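Local coordinates for protein hyaluronoglucosaminidase (Apis mellifera, PDB 1FCQ) that hydrolyses glycosidic bonds of hyaluronan as a family 56 glycosidase of bee venom, where it is also a major allergen, at residues 230-233 with 234-238; 287-290 with 291-295; 317-320 with 321-325. One frame throughout, in Å; residues are numbered along the deposited sequence.

All three contacts are local, and each lies on or at the end of a different helix packed around the TIM barrel. Contact 1 is a surface contact at the start of helix 234-253, where polar groups do the capping. Contact 2 ends its helix, 280-292, and is partly buried. It mixes a Schellman ending and a water bridge with apolar packing. Contact 3, also partly buried, lies within helix 310-328, with a pi-type turn and tyrosine ring on its buried side and polar pairs on the other. Contacts 1 and 2 touch: Val238 CG1 is 3.1 Å from Lys289 NZ. Contact 3 has no touch with either, yet Tyr319, Glu323 and Leu324 pack on the helix of contact 2.

Contact 1 (230-233 with 234-238); sequences WNLT and SGERV
Arg237 N bonds to Thr233 O at 2.9 Å, which opens the first turn of the helix starting at Ser234, and the chain comes into it from Trp230 through an inverse gamma turn centred on Asn231. Thr233 is the N-cap residue. With Glu236 it forms a capping box, in which each side chain bonds to the backbone N of the other. Thr233 OG1 accepts from Glu236 N at 2.9 Å. Its chi1 of 68° sets OG1 between the backbone N and the carbonyl carbon, facing the first turn. In return, Glu236 OE2 takes the N-H of Thr233 at 2.9 Å in a nearly straight bond (172°). The N-H arrives on the anti side of the carboxylate, 27° out of its plane. The extended glutamate chain brings OE2 past the leucine as well, and Leu232 CD2 lies 3.7 Å from Glu236 OE2.

Arg237 runs back along the loop with its chain extended from CG to NE. Its aliphatic part crosses Leu232, with Arg237 CG 3.9 Å from Leu232 CB. At the tip, Arg237 NH2 donates to Trp230 O at 2.7 Å, in a bent bond. Leu232 O sits over one face of the guanidinium, toward its rim. Arg237 NH2 also lies over one face of the Trp230 indole, but the cation-pi distance is long and gives at most a weak attraction.

Arg237 NE donates to Arg229 O, and NH1 makes a salt bridge to Asp282 of helix 280-292. Asp272 accepts from the backbone N of Trp230 and of Asn231. The contact thus joins the loop after strand 221-222 to helix 234-253, whose Val238 rests on Ala285 and Lys289 of helix 280-292.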
loop_
_atom_site.group_PDB
_atom_site.type_symbol
_atom_site.label_atom_id
_atom_site.label_comp_id
_atom_site.label_asym_id
_atom_site.label_seq_id
_atom_site.Cartn_x
_atom_site.Cartn_y
_atom_site.Cartn_z
ATOM N N TRP A 230 14.794 -5.668 -9.931
ATOM C CA TRP A 230 15.883 -6.507 -10.413
ATOM C C TRP A 230 16.981 -5.668 -11.054
ATOM O O TRP A 230 18.171 -5.971 -10.910
ATOM C CB TRP A 230 15.327 -7.531 -11.407
ATOM C CG TRP A 230 16.252 -8.677 -11.674
ATOM C CD1 TRP A 230 16.395 -9.816 -10.932
ATOM C CD2 TRP A 230 17.170 -8.790 -12.768
ATOM N NE1 TRP A 230 17.344 -10.629 -11.498
ATOM C CE2 TRP A 230 17.838 -10.022 -12.625
ATOM C CE3 TRP A 230 17.489 -7.966 -13.850
ATOM C CZ2 TRP A 230 18.807 -10.450 -13.528
ATOM C CZ3 TRP A 230 18.452 -8.392 -14.744
ATOM C CH2 TRP A 230 19.100 -9.624 -14.578
ATOM N N ASN A 231 16.615 -4.588 -11.726
ATOM C CA ASN A 231 17.558 -3.688 -12.379
ATOM C C ASN A 231 18.140 -2.666 -11.410
ATOM O O ASN A 231 17.936 -1.458 -11.509
ATOM C CB ASN A 231 16.894 -2.968 -13.549
ATOM C CG ASN A 231 17.861 -2.330 -14.526
ATOM O OD1 ASN A 231 17.449 -1.867 -15.588
ATOM N ND2 ASN A 231 19.147 -2.288 -14.213
ATOM N N LEU A 232 18.855 -3.143 -10.410
ATOM C CA LEU A 232 19.484 -2.359 -9.369
ATOM C C LEU A 232 20.635 -3.206 -8.817
ATOM O O LEU A 232 20.567 -4.440 -8.925
ATOM C CB LEU A 232 18.530 -2.046 -8.219
ATOM C CG LEU A 232 17.395 -1.045 -8.334
ATOM C CD1 LEU A 232 16.587 -0.989 -7.037
ATOM C CD2 LEU A 232 17.903 0.353 -8.662
ATOM N N THR A 233 21.653 -2.599 -8.234
ATOM C CA THR A 233 22.722 -3.368 -7.604
ATOM C C THR A 233 22.186 -3.965 -6.309
ATOM O O THR A 233 21.169 -3.496 -5.779
ATOM C CB THR A 233 23.949 -2.501 -7.253
ATOM O OG1 THR A 233 23.596 -1.576 -6.209
ATOM C CG2 THR A 233 24.462 -1.755 -8.478
ATOM N N SER A 234 22.903 -4.908 -5.709
ATOM C CA SER A 234 22.532 -5.471 -4.424
ATOM C C SER A 234 22.449 -4.374 -3.361
ATOM O O SER A 234 21.498 -4.323 -2.573
ATOM C CB SER A 234 23.543 -6.526 -3.966
ATOM O OG SER A 234 23.573 -7.622 -4.863
ATOM N N GLY A 235 23.437 -3.476 -3.331
ATOM C CA GLY A 235 23.440 -2.365 -2.394
ATOM C C GLY A 235 22.287 -1.396 -2.634
ATOM O O GLY A 235 21.700 -0.897 -1.659
ATOM N N GLU A 236 21.941 -1.150 -3.895
ATOM C CA GLU A 236 20.833 -0.276 -4.228
ATOM C C GLU A 236 19.501 -0.880 -3.784
ATOM O O GLU A 236 18.594 -0.139 -3.385
ATOM C CB GLU A 236 20.752 0.079 -5.711
ATOM C CG GLU A 236 21.837 1.056 -6.133
ATOM C CD GLU A 236 21.998 1.204 -7.628
ATOM O OE1 GLU A 236 22.543 2.262 -8.027
ATOM O OE2 GLU A 236 21.600 0.312 -8.404
ATOM N N ARG A 237 19.405 -2.220 -3.824
ATOM C CA ARG A 237 18.145 -2.821 -3.355
ATOM C C ARG A 237 17.952 -2.594 -1.867
ATOM O O ARG A 237 16.846 -2.344 -1.366
ATOM C CB ARG A 237 18.099 -4.305 -3.723
ATOM C CG ARG A 237 17.898 -4.533 -5.217
ATOM C CD ARG A 237 17.843 -6.043 -5.461
ATOM N NE ARG A 237 17.931 -6.350 -6.884
ATOM C CZ ARG A 237 18.940 -7.026 -7.417
ATOM N NH1 ARG A 237 19.920 -7.475 -6.638
ATOM N NH2 ARG A 237 19.006 -7.292 -8.714
ATOM N N VAL A 238 19.034 -2.673 -1.097
ATOM C CA VAL A 238 18.989 -2.412 0.338
ATOM C C VAL A 238 18.655 -0.937 0.571
ATOM O O VAL A 238 17.894 -0.605 1.479
ATOM C CB VAL A 238 20.330 -2.759 0.996
ATOM C CG1 VAL A 238 20.366 -2.301 2.443
ATOM C CG2 VAL A 238 20.576 -4.259 0.884
#

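Contact 2 (287-290 with 291-295); sequences LRKI and TDLGA
Leu287 O takes two hydrogen bonds from Thr291, one from N at 3.1 Å and one from OG1 at 3.2 Å. The two donors come from opposite faces of the carbonyl plane. The chi1 of -53° turns OG1 back beside the Thr291 backbone N. Lys289 and Leu293 meet one turn apart, with Lys289 CD 3.6 Å from Leu293 CD1. Ile290 CG2 touches Ala295 CB at 3.7 Å.

The helix end brings Ala295 round to this point. Gly294 has a positive phi of 99° and closes a Schellman motif. Gly294 N bonds to Thr291 O, and Ala295 N makes a weak bond to Ile290 O at 3.4 Å. Farther out, Ile290 and Ala295 both pack on Pro264 of strand 261-267, and Leu293 rests on Val245 and Lys246 of helix 234-253. The helix forms part of the beta-alpha-beta crossover from strand 261-267 to strand 297-301.

The Lys289 chain curls, which lays CD on Leu293 and brings NZ to a water. Lys289 NZ donates to it at 2.7 Å, and the water donates to Asp292 OD2 at 2.9 Å. With Lys289 NZ 5.6 Å from Asp292 OD2, the charges meet through water, which would probably soften their attraction.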
loop_
_atom_site.group_PDB
_atom_site.type_symbol
_atom_site.label_atom_id
_atom_site.label_comp_id
_atom_site.label_asym_id
_atom_site.label_seq_id
_atom_site.Cartn_x
_atom_site.Cartn_y
_atom_site.Cartn_z
ATOM N N LEU A 287 15.642 -7.862 4.439
ATOM C CA LEU A 287 14.887 -8.145 5.662
ATOM C C LEU A 287 15.732 -7.681 6.850
ATOM O O LEU A 287 15.231 -7.122 7.834
ATOM C CB LEU A 287 14.450 -9.603 5.773
ATOM C CG LEU A 287 13.437 -10.089 4.723
ATOM C CD1 LEU A 287 13.154 -11.566 4.959
ATOM C CD2 LEU A 287 12.165 -9.257 4.723
ATOM N N ARG A 288 17.062 -7.831 6.750
ATOM C CA ARG A 288 17.944 -7.309 7.801
ATOM C C ARG A 288 17.841 -5.797 7.906
ATOM O O ARG A 288 17.778 -5.246 9.014
ATOM C CB ARG A 288 19.387 -7.770 7.546
ATOM C CG ARG A 288 19.697 -9.104 8.193
ATOM C CD ARG A 288 20.800 -9.882 7.488
ATOM N NE ARG A 288 21.248 -10.993 8.314
ATOM C CZ ARG A 288 21.789 -12.143 7.964
ATOM N NH1 ARG A 288 22.009 -12.473 6.697
ATOM N NH2 ARG A 288 22.122 -13.015 8.914
ATOM N N LYS A 289 17.741 -5.082 6.788
ATOM C CA LYS A 289 17.611 -3.629 6.822
ATOM C C LYS A 289 16.321 -3.201 7.511
ATOM O O LYS A 289 16.319 -2.271 8.318
ATOM C CB LYS A 289 17.713 -3.031 5.427
ATOM C CG LYS A 289 17.576 -1.529 5.330
ATOM C CD LYS A 289 18.576 -0.773 6.180
ATOM C CE LYS A 289 19.892 -0.530 5.485
ATOM N NZ LYS A 289 20.771 -1.726 5.501
ATOM N N ILE A 290 15.214 -3.875 7.204
ATOM C CA ILE A 290 13.938 -3.550 7.830
ATOM C C ILE A 290 14.028 -3.696 9.346
ATOM O O ILE A 290 13.527 -2.828 10.073
ATOM C CB ILE A 290 12.806 -4.451 7.280
ATOM C CG1 ILE A 290 12.611 -4.150 5.789
ATOM C CG2 ILE A 290 11.502 -4.191 8.025
ATOM C CD1 ILE A 290 11.677 -5.151 5.129
ATOM N N THR A 291 14.601 -4.785 9.844
ATOM C CA THR A 291 14.691 -5.034 11.272
ATOM C C THR A 291 15.700 -4.111 11.955
ATOM O O THR A 291 15.416 -3.584 13.034
ATOM C CB THR A 291 15.085 -6.491 11.579
ATOM O OG1 THR A 291 14.204 -7.399 10.900
ATOM C CG2 THR A 291 14.985 -6.745 13.078
ATOM N N ASP A 292 16.856 -3.922 11.334
ATOM C CA ASP A 292 17.893 -3.060 11.901
ATOM C C ASP A 292 17.439 -1.623 12.090
ATOM O O ASP A 292 17.836 -0.949 13.051
ATOM C CB ASP A 292 19.144 -3.093 11.025
ATOM C CG ASP A 292 19.965 -4.363 11.110
ATOM O OD1 ASP A 292 19.663 -5.286 11.888
ATOM O OD2 ASP A 292 20.962 -4.457 10.349
ATOM N N LEU A 293 16.574 -1.101 11.212
ATOM C CA LEU A 293 16.099 0.264 11.327
ATOM C C LEU A 293 15.043 0.472 12.400
ATOM O O LEU A 293 14.759 1.629 12.728
ATOM C CB LEU A 293 15.523 0.728 9.978
ATOM C CG LEU A 293 16.574 1.010 8.903
ATOM C CD1 LEU A 293 15.928 1.204 7.543
ATOM C CD2 LEU A 293 17.385 2.245 9.276
ATOM N N GLY A 294 14.448 -0.604 12.904
ATOM C CA GLY A 294 13.483 -0.475 13.979
ATOM C C GLY A 294 12.031 -0.502 13.540
ATOM O O GLY A 294 11.181 -0.000 14.282
ATOM N N ALA A 295 11.748 -1.057 12.361
ATOM C CA ALA A 295 10.336 -1.191 11.968
ATOM C C ALA A 295 9.663 -2.127 12.962
ATOM O O ALA A 295 10.343 -2.925 13.625
ATOM C CB ALA A 295 10.251 -1.750 10.553
HETATM O O HOH W 1 20.978 -3.445 7.631
#

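Contact 3 (317-320 with 321-325); sequences REYL and NNELG
Tyr319 O accepts two backbone hydrogen bonds, from Glu323 N at 2.8 Å and from Leu324 N at 3.0 Å. One donor lies above the carbonyl plane, the other below. Next to it, Gly325 N bonds to Leu320 O at 2.7 Å, meeting a lone pair of the oxygen within the plane of that carbonyl. The bonds from Leu324 and Gly325 each reach back five residues and mark the pi-type turn at 321-324 within helix 310-328. The one from Glu323 is the usual four-residue bond.

The tight part is around the tyrosine ring. Chi1 of 177° carries the ring toward the following turn, where it meets two CB atoms obliquely. Tyr319 CE2 is 3.8 Å from Leu324 CB, and Tyr319 CE1 is 3.9 Å from Glu323 CB. Leu320 CD1 lies against the backbone of Gly325, 3.6 Å from Gly325 N.

Helix 310-328 follows strand 297-301 in the TIM barrel and packs beside helix 280-292. There Tyr319, Glu323 and Leu324 all rest on Leu283, and Tyr319 OH bonds to Leu278 O. On another side, Glu31 of helix 31-34 takes a salt bridge from Arg317 NH2 and a hydrogen bond from Asn321 ND2; Asn321 OD1 bonds to Tyr36 OH in the loop after it.

Arg317 and Asn321 extend together in one direction, and Asn321 ND2 also bonds weakly to the backbone O of Arg317 at 3.1 Å. The loose side is the exposed one. Here Glu318 and Asn322 lie alongside each other, with their carboxylate and amide planes 28° apart. Glu318 CG merely brushes Asn322 ND2 at 3.5 Å.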
loop_
_atom_site.group_PDB
_atom_site.type_symbol
_atom_site.label_atom_id
_atom_site.label_comp_id
_atom_site.label_asym_id
_atom_site.label_seq_id
_atom_site.Cartn_x
_atom_site.Cartn_y
_atom_site.Cartn_z
ATOM N N ARG A 317 5.198 -22.982 -2.491
ATOM C CA ARG A 317 5.471 -23.685 -1.247
ATOM C C ARG A 317 6.933 -24.124 -1.206
ATOM O O ARG A 317 7.609 -24.003 -0.204
ATOM C CB ARG A 317 4.529 -24.879 -1.074
ATOM C CG ARG A 317 4.579 -25.454 0.337
ATOM C CD ARG A 317 3.450 -26.440 0.602
ATOM N NE ARG A 317 3.256 -26.731 2.012
ATOM C CZ ARG A 317 2.144 -26.893 2.709
ATOM N NH1 ARG A 317 0.919 -26.776 2.215
ATOM N NH2 ARG A 317 2.188 -27.179 4.009
ATOM N N GLU A 318 7.475 -24.578 -2.343
ATOM C CA GLU A 318 8.889 -24.943 -2.403
ATOM C C GLU A 318 9.761 -23.730 -2.105
ATOM O O GLU A 318 10.707 -23.786 -1.316
ATOM C CB GLU A 318 9.168 -25.455 -3.803
ATOM C CG GLU A 318 10.456 -26.171 -4.093
ATOM C CD GLU A 318 10.389 -26.836 -5.479
ATOM O OE1 GLU A 318 10.962 -26.220 -6.394
ATOM O OE2 GLU A 318 9.773 -27.910 -5.609
ATOM N N TYR A 319 9.417 -22.578 -2.700
ATOM C CA TYR A 319 10.196 -21.356 -2.453
ATOM C C TYR A 319 10.121 -20.954 -0.993
ATOM O O TYR A 319 11.096 -20.533 -0.347
ATOM C CB TYR A 319 9.703 -20.213 -3.344
ATOM C CG TYR A 319 10.411 -18.900 -3.092
ATOM C CD1 TYR A 319 11.735 -18.689 -3.436
ATOM C CD2 TYR A 319 9.716 -17.835 -2.514
ATOM C CE1 TYR A 319 12.366 -17.478 -3.206
ATOM C CE2 TYR A 319 10.334 -16.631 -2.286
ATOM C CZ TYR A 319 11.653 -16.448 -2.616
ATOM O OH TYR A 319 12.258 -15.235 -2.403
ATOM N N LEU A 320 8.920 -21.027 -0.406
ATOM C CA LEU A 320 8.726 -20.739 1.003
ATOM C C LEU A 320 9.604 -21.614 1.905
ATOM O O LEU A 320 10.218 -21.127 2.842
ATOM C CB LEU A 320 7.255 -20.917 1.409
ATOM C CG LEU A 320 6.915 -20.829 2.895
ATOM C CD1 LEU A 320 7.261 -19.433 3.434
ATOM C CD2 LEU A 320 5.452 -21.134 3.182
ATOM N N ASN A 321 9.667 -22.907 1.612
ATOM C CA ASN A 321 10.435 -23.830 2.453
ATOM C C ASN A 321 11.920 -23.788 2.136
ATOM O O ASN A 321 12.723 -23.948 3.063
ATOM C CB ASN A 321 9.770 -25.204 2.361
ATOM C CG ASN A 321 8.472 -25.186 3.171
ATOM O OD1 ASN A 321 8.490 -24.881 4.364
ATOM N ND2 ASN A 321 7.342 -25.492 2.558
ATOM N N ASN A 322 12.277 -23.521 0.897
ATOM C CA ASN A 322 13.668 -23.437 0.488
ATOM C C ASN A 322 14.322 -22.143 0.964
ATOM O O ASN A 322 15.480 -22.119 1.384
ATOM C CB ASN A 322 13.815 -23.477 -1.038
ATOM C CG ASN A 322 13.618 -24.797 -1.754
ATOM O OD1 ASN A 322 13.530 -25.831 -1.118
ATOM N ND2 ASN A 322 13.558 -24.796 -3.080
ATOM N N GLU A 323 13.638 -21.000 0.752
ATOM C CA GLU A 323 14.245 -19.704 0.979
ATOM C C GLU A 323 13.483 -18.673 1.805
ATOM O O GLU A 323 14.095 -18.138 2.730
ATOM C CB GLU A 323 14.508 -19.046 -0.393
ATOM C CG GLU A 323 15.370 -19.832 -1.378
ATOM C CD GLU A 323 16.782 -20.043 -0.865
ATOM O OE1 GLU A 323 17.239 -19.273 0.003
ATOM O OE2 GLU A 323 17.465 -20.986 -1.325
ATOM N N LEU A 324 12.226 -18.374 1.469
ATOM C CA LEU A 324 11.506 -17.299 2.150
ATOM C C LEU A 324 11.272 -17.572 3.631
ATOM O O LEU A 324 11.600 -16.712 4.456
ATOM C CB LEU A 324 10.185 -16.996 1.444
ATOM C CG LEU A 324 9.319 -15.868 2.017
ATOM C CD1 LEU A 324 10.015 -14.513 1.934
ATOM C CD2 LEU A 324 7.982 -15.830 1.271
ATOM N N GLY A 325 10.755 -18.747 3.955
ATOM C CA GLY A 325 10.498 -19.128 5.335
ATOM C C GLY A 325 11.749 -18.993 6.197
ATOM O O GLY A 325 11.771 -18.276 7.190
#